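Local coordinates for protein GH26A (Muricauda sp. MAR_2010_75, PDB 6Q75) that is a glycoside hydrolase of family 26 that probably cleaves beta-linked polysaccharides such as mannans or related beta-glycans, at residues A71-G83 against K98-H110. Residues are numbered along the deposited sequence; the frame is centred on the assembly and turned at random.
Sequences APAVWGTDFYWNG and KYHEGAIVTLMWH
The carboxylate of Asp-78 grips His-110 through both of its oxygens. OD2 takes the ring N-H of His-110 ND1 at 2.7 Å on the syn side; the bond is nearly straight (173°) and lies in the imidazole plane, while carboxylate and ring planes stand 45° apart. OD1 accepts the backbone N of His-110, again on the syn side, at 3.0 Å, and is met from above the carboxylate plane by the N of Tyr-80, which closes an Asx turn. Three N-H groups thus fix the rotation of the acid, and the ring bond holds His-110 in a set orientation. Just beyond, His-110 CB sits over one face of the Tyr-80 ring, 4.0 Å from its centroid, and a water links His-110 O to Trp-81 N.

Before this, strands 74-78 and 104-108 pair in parallel, from Ile-104 N to Ala-73 O as far as Phe-79 N to Met-108 O, with a weak bond from Thr-77 N to Thr-106 O. Thr-106 CG2 packs 3.5 Å from Gly-76 CA. On the other face Trp-75, its CG trans to the backbone N (chi1 173°), lays its indole beneath the aliphatic chain of Lys-98: CG of Lys-98 stands 3.5 Å from the five-membered ring's centroid, while Val-105 CG1 meets the indole edge. The bent lysine chain carries NZ on to salt bridges with Glu-101 and Glu-94. Farther along, Leu-107 reaches Thr-77 with CD2 and Phe-79 with CD1; Thr-77 and Phe-79 also pack on Ile-91 of helix 88-100.

A Tris molecule, probably from the crystallisation liquor, lies by His-110 and may mark a pocket at the strands' C-terminal ends, consistent with the active-site end of a (beta/alpha)8 barrel, of which this is one beta-alpha-beta unit.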
# COMPACT_ATOMS: atom_id res chain seq x y z
N ALA A 71 -20.00 4.58 0.11
CA ALA A 71 -18.78 4.30 0.86
C ALA A 71 -17.74 3.61 -0.03
O ALA A 71 -18.09 2.71 -0.81
CB ALA A 71 -19.10 3.41 2.06
N PRO A 72 -16.47 4.01 0.05
CA PRO A 72 -15.43 3.32 -0.71
C PRO A 72 -15.37 1.84 -0.38
O PRO A 72 -15.62 1.43 0.75
CB PRO A 72 -14.14 4.03 -0.28
CG PRO A 72 -14.61 5.41 0.20
CD PRO A 72 -15.96 5.18 0.80
N ALA A 73 -15.05 1.03 -1.40
CA ALA A 73 -14.84 -0.40 -1.17
C ALA A 73 -13.57 -0.65 -0.36
O ALA A 73 -13.52 -1.60 0.43
CB ALA A 73 -14.77 -1.16 -2.49
N VAL A 74 -12.53 0.15 -0.58
CA VAL A 74 -11.23 -0.06 0.06
C VAL A 74 -10.99 1.05 1.07
O VAL A 74 -11.12 2.24 0.75
CB VAL A 74 -10.10 -0.13 -0.98
CG1 VAL A 74 -8.73 -0.12 -0.30
CG2 VAL A 74 -10.26 -1.38 -1.86
N TRP A 75 -10.63 0.64 2.29
CA TRP A 75 -10.34 1.51 3.42
C TRP A 75 -8.85 1.40 3.70
O TRP A 75 -8.34 0.29 3.86
CB TRP A 75 -11.15 1.05 4.64
CG TRP A 75 -10.84 1.76 5.95
CD1 TRP A 75 -11.44 2.89 6.43
CD2 TRP A 75 -9.87 1.37 6.95
NE1 TRP A 75 -10.92 3.23 7.65
CE2 TRP A 75 -9.94 2.32 7.99
CE3 TRP A 75 -8.95 0.32 7.06
CZ2 TRP A 75 -9.14 2.26 9.13
CZ3 TRP A 75 -8.14 0.26 8.21
CH2 TRP A 75 -8.25 1.22 9.22
N GLY A 76 -8.16 2.53 3.77
CA GLY A 76 -6.72 2.53 4.02
C GLY A 76 -6.27 3.46 5.12
O GLY A 76 -6.82 4.54 5.30
N THR A 77 -5.30 3.00 5.90
CA THR A 77 -4.56 3.94 6.75
C THR A 77 -3.12 3.42 6.86
O THR A 77 -2.68 2.63 6.01
CB THR A 77 -5.27 4.19 8.10
OG1 THR A 77 -4.64 5.31 8.78
CG2 THR A 77 -5.28 2.96 9.01
N ASP A 78 -2.38 3.91 7.86
CA ASP A 78 -0.92 3.92 7.85
C ASP A 78 -0.43 3.74 9.29
O ASP A 78 -0.97 4.36 10.21
CB ASP A 78 -0.46 5.27 7.25
CG ASP A 78 1.05 5.50 7.21
OD1 ASP A 78 1.90 4.65 7.55
OD2 ASP A 78 1.39 6.61 6.71
N PHE A 79 0.56 2.87 9.47
CA PHE A 79 1.09 2.61 10.80
C PHE A 79 2.06 3.70 11.28
O PHE A 79 2.59 3.60 12.40
CB PHE A 79 1.79 1.25 10.83
CG PHE A 79 0.86 0.10 11.09
CD1 PHE A 79 0.44 -0.20 12.39
CD2 PHE A 79 0.43 -0.72 10.05
CE1 PHE A 79 -0.42 -1.26 12.64
CE2 PHE A 79 -0.42 -1.81 10.30
CZ PHE A 79 -0.84 -2.08 11.60
N TYR A 80 2.29 4.73 10.47
CA TYR A 80 3.23 5.80 10.79
C TYR A 80 3.12 6.26 12.25
O TYR A 80 2.11 6.83 12.67
CB TYR A 80 2.98 6.99 9.85
CG TYR A 80 3.99 8.11 9.93
CD1 TYR A 80 5.24 7.94 10.54
CD2 TYR A 80 3.71 9.34 9.36
CE1 TYR A 80 6.16 9.00 10.59
CE2 TYR A 80 4.61 10.39 9.42
CZ TYR A 80 5.83 10.22 10.02
OH TYR A 80 6.72 11.29 10.06
N TRP A 81 4.18 6.03 13.02
CA TRP A 81 4.23 6.48 14.40
C TRP A 81 4.86 7.87 14.38
O TRP A 81 6.06 8.05 14.56
CB TRP A 81 5.03 5.50 15.24
CG TRP A 81 5.03 5.74 16.67
CD1 TRP A 81 4.77 6.92 17.34
CD2 TRP A 81 5.37 4.78 17.67
NE1 TRP A 81 4.92 6.72 18.70
CE2 TRP A 81 5.29 5.42 18.92
CE3 TRP A 81 5.73 3.44 17.62
CZ2 TRP A 81 5.57 4.76 20.12
CZ3 TRP A 81 6.01 2.77 18.82
CH2 TRP A 81 5.92 3.44 20.04
N ASN A 82 4.02 8.88 14.13
CA ASN A 82 4.51 10.25 14.04
C ASN A 82 4.19 11.07 15.27
O ASN A 82 4.73 12.17 15.40
CB ASN A 82 3.91 10.95 12.81
CG ASN A 82 2.40 11.04 12.88
OD1 ASN A 82 1.70 10.04 13.08
ND2 ASN A 82 1.88 12.24 12.68
N GLY A 83 3.33 10.59 16.16
CA GLY A 83 2.97 11.29 17.37
C GLY A 83 3.49 10.59 18.61
O GLY A 83 4.30 9.66 18.54
N LYS A 98 -14.13 -1.68 10.17
CA LYS A 98 -14.37 -1.48 8.74
C LYS A 98 -14.54 -2.80 8.01
O LYS A 98 -15.44 -2.95 7.18
CB LYS A 98 -13.25 -0.64 8.13
CG LYS A 98 -13.38 0.83 8.45
CD LYS A 98 -14.47 1.47 7.59
CE LYS A 98 -14.88 2.83 8.12
NZ LYS A 98 -15.76 2.74 9.31
N TYR A 99 -13.71 -3.79 8.35
CA TYR A 99 -13.88 -5.13 7.80
C TYR A 99 -15.25 -5.69 8.15
O TYR A 99 -15.94 -6.27 7.30
CB TYR A 99 -12.76 -6.05 8.33
CG TYR A 99 -12.82 -7.43 7.76
CD1 TYR A 99 -12.64 -7.63 6.40
CD2 TYR A 99 -13.11 -8.53 8.55
CE1 TYR A 99 -12.70 -8.88 5.85
CE2 TYR A 99 -13.18 -9.81 8.00
CZ TYR A 99 -12.98 -9.97 6.65
OH TYR A 99 -13.06 -11.22 6.06
N HIS A 100 -15.69 -5.50 9.40
CA HIS A 100 -17.01 -5.95 9.81
C HIS A 100 -18.12 -5.20 9.08
O HIS A 100 -19.25 -5.69 9.02
CB HIS A 100 -17.19 -5.78 11.31
CG HIS A 100 -16.44 -6.80 12.11
ND1 HIS A 100 -15.87 -7.92 11.53
CD2 HIS A 100 -16.20 -6.89 13.43
CE1 HIS A 100 -15.29 -8.64 12.48
NE2 HIS A 100 -15.46 -8.03 13.64
N GLU A 101 -17.84 -3.99 8.62
CA GLU A 101 -18.79 -3.24 7.80
C GLU A 101 -18.77 -3.66 6.34
O GLU A 101 -19.61 -3.18 5.58
CB GLU A 101 -18.51 -1.74 7.96
CG GLU A 101 -18.99 -1.25 9.33
CD GLU A 101 -18.23 -0.04 9.84
OE1 GLU A 101 -17.55 0.62 9.02
OE2 GLU A 101 -18.27 0.23 11.07
N GLY A 102 -17.82 -4.49 5.92
CA GLY A 102 -17.77 -4.96 4.55
C GLY A 102 -16.71 -4.33 3.68
O GLY A 102 -16.71 -4.58 2.47
N ALA A 103 -15.82 -3.51 4.25
CA ALA A 103 -14.76 -2.88 3.48
C ALA A 103 -13.56 -3.81 3.31
O ALA A 103 -13.36 -4.76 4.08
CB ALA A 103 -14.28 -1.60 4.18
N ILE A 104 -12.78 -3.55 2.28
CA ILE A 104 -11.51 -4.23 2.05
C ILE A 104 -10.42 -3.36 2.66
O ILE A 104 -10.41 -2.15 2.45
CB ILE A 104 -11.28 -4.49 0.55
CG1 ILE A 104 -12.33 -5.49 0.02
CG2 ILE A 104 -9.88 -5.01 0.28
CD1 ILE A 104 -12.43 -5.51 -1.51
N VAL A 105 -9.52 -3.96 3.46
CA VAL A 105 -8.59 -3.19 4.28
C VAL A 105 -7.21 -3.15 3.63
O VAL A 105 -6.66 -4.20 3.27
CB VAL A 105 -8.47 -3.79 5.70
CG1 VAL A 105 -7.25 -3.17 6.46
CG2 VAL A 105 -9.75 -3.63 6.45
N THR A 106 -6.63 -1.95 3.51
CA THR A 106 -5.23 -1.84 3.11
C THR A 106 -4.45 -1.02 4.15
O THR A 106 -4.98 -0.07 4.73
CB THR A 106 -5.07 -1.21 1.69
OG1 THR A 106 -3.68 -1.21 1.33
CG2 THR A 106 -5.64 0.22 1.59
N LEU A 107 -3.22 -1.45 4.43
CA LEU A 107 -2.38 -0.78 5.42
C LEU A 107 -0.98 -0.58 4.86
O LEU A 107 -0.45 -1.44 4.14
CB LEU A 107 -2.30 -1.61 6.73
CG LEU A 107 -3.67 -1.74 7.41
CD1 LEU A 107 -3.58 -2.74 8.58
CD2 LEU A 107 -4.19 -0.38 7.90
N MET A 108 -0.41 0.59 5.14
CA MET A 108 0.96 0.94 4.79
C MET A 108 1.73 1.29 6.06
O MET A 108 1.21 1.19 7.18
CB MET A 108 0.99 2.10 3.79
CG MET A 108 0.41 3.39 4.38
SD MET A 108 0.17 4.68 3.14
CE MET A 108 1.84 4.86 2.50
N TRP A 109 2.97 1.76 5.89
CA TRP A 109 3.85 1.91 7.04
C TRP A 109 4.98 2.88 6.75
O TRP A 109 6.11 2.46 6.47
CB TRP A 109 4.41 0.54 7.45
CG TRP A 109 5.26 0.54 8.72
CD1 TRP A 109 5.16 1.39 9.79
CD2 TRP A 109 6.36 -0.33 9.00
NE1 TRP A 109 6.11 1.05 10.76
CE2 TRP A 109 6.87 0.02 10.27
CE3 TRP A 109 6.96 -1.39 8.30
CZ2 TRP A 109 7.96 -0.66 10.88
CZ3 TRP A 109 8.05 -2.05 8.89
CH2 TRP A 109 8.54 -1.67 10.16
N HIS A 110 4.71 4.18 6.78
CA HIS A 110 5.82 5.12 6.91
C HIS A 110 6.54 4.82 8.22
O HIS A 110 5.91 4.59 9.26
CB HIS A 110 5.35 6.56 6.91
CG HIS A 110 4.89 7.05 5.57
ND1 HIS A 110 3.56 7.21 5.26
CD2 HIS A 110 5.59 7.45 4.48
CE1 HIS A 110 3.45 7.70 4.03
NE2 HIS A 110 4.67 7.86 3.54
O HOH W 1 6.25 4.47 11.99